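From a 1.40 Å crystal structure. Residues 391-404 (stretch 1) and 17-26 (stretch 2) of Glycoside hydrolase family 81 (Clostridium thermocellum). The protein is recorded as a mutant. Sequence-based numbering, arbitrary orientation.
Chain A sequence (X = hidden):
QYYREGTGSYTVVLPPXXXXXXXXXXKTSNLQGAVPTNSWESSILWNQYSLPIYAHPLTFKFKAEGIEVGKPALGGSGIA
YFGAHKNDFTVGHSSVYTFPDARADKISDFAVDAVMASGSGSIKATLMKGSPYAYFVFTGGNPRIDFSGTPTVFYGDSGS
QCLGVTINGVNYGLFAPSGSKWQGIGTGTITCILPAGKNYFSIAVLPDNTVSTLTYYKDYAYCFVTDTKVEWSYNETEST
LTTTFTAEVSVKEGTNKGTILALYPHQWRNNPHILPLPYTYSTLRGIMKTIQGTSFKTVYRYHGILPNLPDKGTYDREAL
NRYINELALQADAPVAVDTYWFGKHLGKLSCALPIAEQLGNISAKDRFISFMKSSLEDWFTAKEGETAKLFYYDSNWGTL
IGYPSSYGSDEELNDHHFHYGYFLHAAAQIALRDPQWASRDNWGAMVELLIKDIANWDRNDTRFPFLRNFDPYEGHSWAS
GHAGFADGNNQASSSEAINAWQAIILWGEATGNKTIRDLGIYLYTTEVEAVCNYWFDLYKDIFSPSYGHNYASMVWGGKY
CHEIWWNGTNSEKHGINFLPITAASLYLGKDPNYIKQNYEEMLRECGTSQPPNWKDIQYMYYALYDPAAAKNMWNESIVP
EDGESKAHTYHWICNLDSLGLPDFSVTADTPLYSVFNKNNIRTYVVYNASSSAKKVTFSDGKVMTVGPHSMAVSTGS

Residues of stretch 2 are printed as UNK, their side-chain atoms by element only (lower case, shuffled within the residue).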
# COMPACT_ATOMS: atom_id res chain seq x y z
N PHE A 391 16.08 10.47 -15.20
CA PHE A 391 15.08 10.91 -14.23
C PHE A 391 14.97 12.42 -14.21
O PHE A 391 15.98 13.12 -14.17
CB PHE A 391 15.36 10.35 -12.82
CG PHE A 391 15.05 8.87 -12.70
CD1 PHE A 391 13.75 8.42 -12.51
CD2 PHE A 391 16.05 7.91 -12.86
CE1 PHE A 391 13.45 7.08 -12.45
CE2 PHE A 391 15.75 6.57 -12.80
CZ PHE A 391 14.45 6.15 -12.63
N TYR A 392 13.72 12.89 -14.21
CA TYR A 392 13.35 14.30 -14.17
C TYR A 392 12.66 14.59 -12.85
O TYR A 392 11.81 13.81 -12.42
CB TYR A 392 12.37 14.56 -15.33
CG TYR A 392 11.66 15.88 -15.30
CD1 TYR A 392 12.24 17.00 -15.85
CD2 TYR A 392 10.38 16.00 -14.77
CE1 TYR A 392 11.60 18.22 -15.83
CE2 TYR A 392 9.72 17.21 -14.75
CZ TYR A 392 10.33 18.32 -15.30
OH TYR A 392 9.69 19.55 -15.30
N TYR A 393 12.97 15.72 -12.22
CA TYR A 393 12.30 16.12 -10.99
C TYR A 393 11.27 17.20 -11.30
O TYR A 393 11.62 18.28 -11.83
CB TYR A 393 13.29 16.65 -9.97
CG TYR A 393 12.65 17.02 -8.66
CD1 TYR A 393 12.26 16.05 -7.74
CD2 TYR A 393 12.44 18.33 -8.31
CE1 TYR A 393 11.65 16.39 -6.55
CE2 TYR A 393 11.83 18.66 -7.13
CZ TYR A 393 11.44 17.70 -6.24
OH TYR A 393 10.86 18.10 -5.05
N ASP A 394 10.00 16.89 -11.03
CA ASP A 394 8.92 17.86 -11.11
C ASP A 394 8.84 18.59 -9.77
O ASP A 394 8.62 17.95 -8.75
CB ASP A 394 7.62 17.13 -11.44
CG ASP A 394 6.41 18.06 -11.50
OD1 ASP A 394 6.03 18.65 -10.47
OD2 ASP A 394 5.86 18.23 -12.60
N SER A 395 9.08 19.90 -9.78
CA SER A 395 9.11 20.69 -8.54
C SER A 395 7.78 21.38 -8.24
O SER A 395 7.68 22.14 -7.29
CB SER A 395 10.21 21.73 -8.59
OG SER A 395 9.97 22.61 -9.67
N ASN A 396 6.77 21.16 -9.08
CA ASN A 396 5.41 21.62 -8.79
C ASN A 396 4.77 20.68 -7.76
O ASN A 396 4.35 21.09 -6.69
CB ASN A 396 4.65 21.67 -10.12
CG ASN A 396 3.26 22.24 -9.99
OD1 ASN A 396 3.03 23.18 -9.21
ND2 ASN A 396 2.33 21.70 -10.76
N TRP A 397 4.74 19.39 -8.11
CA TRP A 397 4.26 18.35 -7.21
C TRP A 397 5.35 17.85 -6.25
O TRP A 397 5.08 17.53 -5.09
CB TRP A 397 3.68 17.16 -8.00
CG TRP A 397 2.39 17.50 -8.70
CD1 TRP A 397 2.27 18.16 -9.90
CD2 TRP A 397 1.06 17.27 -8.24
NE1 TRP A 397 0.94 18.32 -10.22
CE2 TRP A 397 0.18 17.79 -9.21
CE3 TRP A 397 0.53 16.67 -7.10
CZ2 TRP A 397 -1.21 17.71 -9.08
CZ3 TRP A 397 -0.84 16.60 -6.97
CH2 TRP A 397 -1.70 17.11 -7.95
N GLY A 398 6.58 17.72 -6.76
CA GLY A 398 7.68 17.12 -5.98
C GLY A 398 7.72 15.61 -6.17
O GLY A 398 7.26 14.83 -5.30
N THR A 399 8.26 15.20 -7.31
CA THR A 399 8.31 13.79 -7.70
C THR A 399 9.40 13.58 -8.72
O THR A 399 9.66 14.48 -9.54
CB THR A 399 6.91 13.29 -8.22
OG1 THR A 399 6.98 11.90 -8.57
CG2 THR A 399 6.46 14.06 -9.43
N LEU A 400 9.99 12.39 -8.69
CA LEU A 400 10.95 11.96 -9.71
C LEU A 400 10.24 11.06 -10.73
O LEU A 400 9.66 10.05 -10.33
CB LEU A 400 12.07 11.18 -9.02
CG LEU A 400 13.41 11.15 -9.70
CD1 LEU A 400 14.09 12.54 -9.69
CD2 LEU A 400 14.28 10.06 -9.07
N ILE A 401 10.34 11.44 -12.00
CA ILE A 401 9.67 10.75 -13.10
C ILE A 401 10.75 10.25 -14.04
O ILE A 401 11.58 11.03 -14.51
CB ILE A 401 8.70 11.68 -13.87
CG1 ILE A 401 7.64 12.27 -12.91
CG2 ILE A 401 8.07 10.96 -15.06
CD1 ILE A 401 6.90 13.45 -13.50
N GLY A 402 10.73 8.96 -14.35
CA GLY A 402 11.65 8.42 -15.34
C GLY A 402 11.08 8.53 -16.74
O GLY A 402 9.87 8.30 -16.95
N TYR A 403 11.95 8.81 -17.71
CA TYR A 403 11.55 8.88 -19.14
C TYR A 403 12.40 7.89 -19.94
O TYR A 403 13.61 7.88 -19.75
CB TYR A 403 11.66 10.28 -19.72
CG TYR A 403 10.67 11.24 -19.10
CD1 TYR A 403 9.29 11.09 -19.30
CD2 TYR A 403 11.09 12.26 -18.27
CE1 TYR A 403 8.38 11.95 -18.69
CE2 TYR A 403 10.18 13.12 -17.68
CZ TYR A 403 8.84 12.97 -17.90
OH TYR A 403 7.98 13.86 -17.27
N PRO A 404 11.80 7.09 -20.83
CA PRO A 404 10.36 7.13 -21.17
C PRO A 404 9.44 6.56 -20.09
O PRO A 404 9.81 5.64 -19.34
CB PRO A 404 10.25 6.27 -22.44
CG PRO A 404 11.63 5.82 -22.77
CD PRO A 404 12.57 6.16 -21.68
N UNK A 17 8.45 16.52 -25.79
CA UNK A 17 7.32 15.63 -25.91
C UNK A 17 6.94 14.99 -24.60
O UNK A 17 5.82 14.47 -24.49
N UNK A 18 7.85 15.00 -23.61
CA UNK A 18 7.60 14.38 -22.31
C UNK A 18 6.53 15.17 -21.61
O UNK A 18 6.42 16.39 -21.78
c UNK A 18 8.88 14.32 -21.47
N UNK A 19 5.70 14.45 -20.85
CA UNK A 19 4.57 15.04 -20.19
C UNK A 19 4.74 14.95 -18.68
O UNK A 19 5.46 14.09 -18.17
c UNK A 19 2.55 16.08 -22.38
n UNK A 19 2.43 17.97 -24.01
c UNK A 19 2.54 16.49 -23.84
c UNK A 19 3.28 14.36 -20.65
c UNK A 19 2.94 14.61 -22.14
N UNK A 20 4.09 15.87 -17.98
CA UNK A 20 4.18 15.99 -16.54
C UNK A 20 2.78 16.11 -15.99
O UNK A 20 1.83 16.37 -16.74
c UNK A 20 6.48 16.99 -16.47
c UNK A 20 5.03 17.21 -16.09
c UNK A 20 4.51 18.54 -16.64
N UNK A 21 2.63 15.92 -14.67
CA UNK A 21 1.30 16.16 -14.13
C UNK A 21 0.83 17.60 -14.30
O UNK A 21 1.65 18.51 -14.43
c UNK A 21 2.73 15.18 -12.49
c UNK A 21 1.45 15.87 -12.64
c UNK A 21 3.60 15.50 -13.65
N UNK A 22 -0.49 17.78 -14.27
CA UNK A 22 -1.10 19.09 -14.47
C UNK A 22 -0.46 20.18 -13.59
O UNK A 22 -0.04 19.95 -12.45
c UNK A 22 -2.96 18.64 -12.79
c UNK A 22 -4.43 18.44 -12.57
o UNK A 22 -5.10 17.67 -13.27
c UNK A 22 -2.60 19.02 -14.20
n UNK A 22 -4.95 19.12 -11.56
N UNK A 23 -0.44 21.38 -14.15
CA UNK A 23 0.09 22.55 -13.45
C UNK A 23 -0.75 22.93 -12.23
O UNK A 23 -0.20 23.32 -11.20
c UNK A 23 0.16 23.72 -14.40
N UNK A 24 -2.08 22.77 -12.35
CA UNK A 24 -3.01 23.22 -11.32
C UNK A 24 -3.02 22.23 -10.14
O UNK A 24 -3.25 21.03 -10.34
o UNK A 24 -4.00 24.70 -15.28
c UNK A 24 -4.68 24.20 -13.06
c UNK A 24 -4.10 23.77 -14.43
c UNK A 24 -4.44 23.28 -11.88
o UNK A 24 -3.74 22.57 -14.68
N UNK A 25 -2.79 22.72 -8.94
CA UNK A 25 -2.87 21.94 -7.71
C UNK A 25 -3.82 22.65 -6.75
O UNK A 25 -3.57 23.78 -6.33
c UNK A 25 0.86 20.82 -7.46
c UNK A 25 -1.66 20.76 -5.85
c UNK A 25 -0.51 21.11 -8.03
c UNK A 25 -1.51 21.72 -7.03
N UNK A 26 -4.93 21.98 -6.42
CA UNK A 26 -5.98 22.55 -5.58
C UNK A 26 -5.56 22.36 -4.11
O UNK A 26 -6.03 21.48 -3.39
c UNK A 26 -7.36 21.96 -5.93
o UNK A 26 -9.25 23.91 -10.91
c UNK A 26 -7.87 22.46 -7.25
c UNK A 26 -8.12 22.21 -9.66
c UNK A 26 -8.99 24.17 -8.56
c UNK A 26 -8.55 23.69 -7.34
c UNK A 26 -8.79 23.43 -9.71
c UNK A 26 -7.66 21.73 -8.44
O HOH W 1 3.52 19.70 -12.80

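Position 17 carries no side-chain atom and touches nothing on stretch 1. Its phi/psi of 92/-18 would jam a CB against the preceding carbonyl, so it is Gly17.

Position 18 has one carbon, its CB, set 3.8 Å from the centroid of the Tyr403 ring and over its face, a CH-pi contact. One carbon makes Ala18.

Position 19 bears four carbons in a row ending in nitrogen. The chain starts away from stretch 1 and stays clear of it; this is Lys19. Its backbone does the work: Tyr403 OH donates to Lys19 O at 2.7 Å.

At position 20 one carbon carries two others, a fork without polar atoms, and one branch meets both the Tyr392 ring and the Tyr403 hydroxyl. This is Val20, its CG1 3.7 Å from Tyr392 CE2 and 3.6 Å from Tyr403 OH, bridging two tyrosines.

Position 21 has three carbons closing a ring onto the backbone N, packed against Trp397 and Ile401: Pro21. Its CB lies 3.7 Å from Trp397 CD1 and its CD 3.9 Å from Ile401 CD1.

Position 22 shows three carbons, the third carrying one oxygen and one nitrogen, and its carbons approach the Trp397 ring; the amide makes it Gln22. The side chain leaves sideways and turns back on its own stretch, NE2 donating to the backbone O of position 24 at 2.8 Å. The backbone carbonyl, Gln22 O, accepts from Trp397 NE1 at 2.9 Å, nearly straight at 167°.

Position 23 has a single carbon pointing away: Ala23. Again the backbone serves, Asn396 ND2 donating to Ala23 O at 3.0 Å.

Position 24 has three carbons, the third bearing two oxygens. Its CA-to-CB bond points away from stretch 1, and the residue scarcely meets it; a carboxylate, Glu24.

Position 25 has four carbons, forked at the first, with one arm two carbons long whose end sits over one face of Trp397: Ile25. Its CD1 is 3.5 Å from the centroid of the Trp397 five-membered ring and 9° off its normal.

Position 26 has one carbon, then a six-carbon ring bearing an oxygen: Tyr26, its CA-to-CB bond directed away, out of contact.

Stretch 2 has no regular helix or strand, and three of its carbonyls, at Lys19, Gln22 and Ala23, accept side-chain donors from the hairpin, while aliphatic groups cover aromatic faces. Trp397 does both, offering its NE1 edge to Gln22 O and one face to Ile25. Asp394 OD1 accepts from Trp397 N at 2.8 Å within the turn that presents the indole. A water completes the seam, donating to Pro21 O and Asp394 OD2 and accepting from Asn396 ND2.

Stretch 2 (17-26) GAKVPQAEIY
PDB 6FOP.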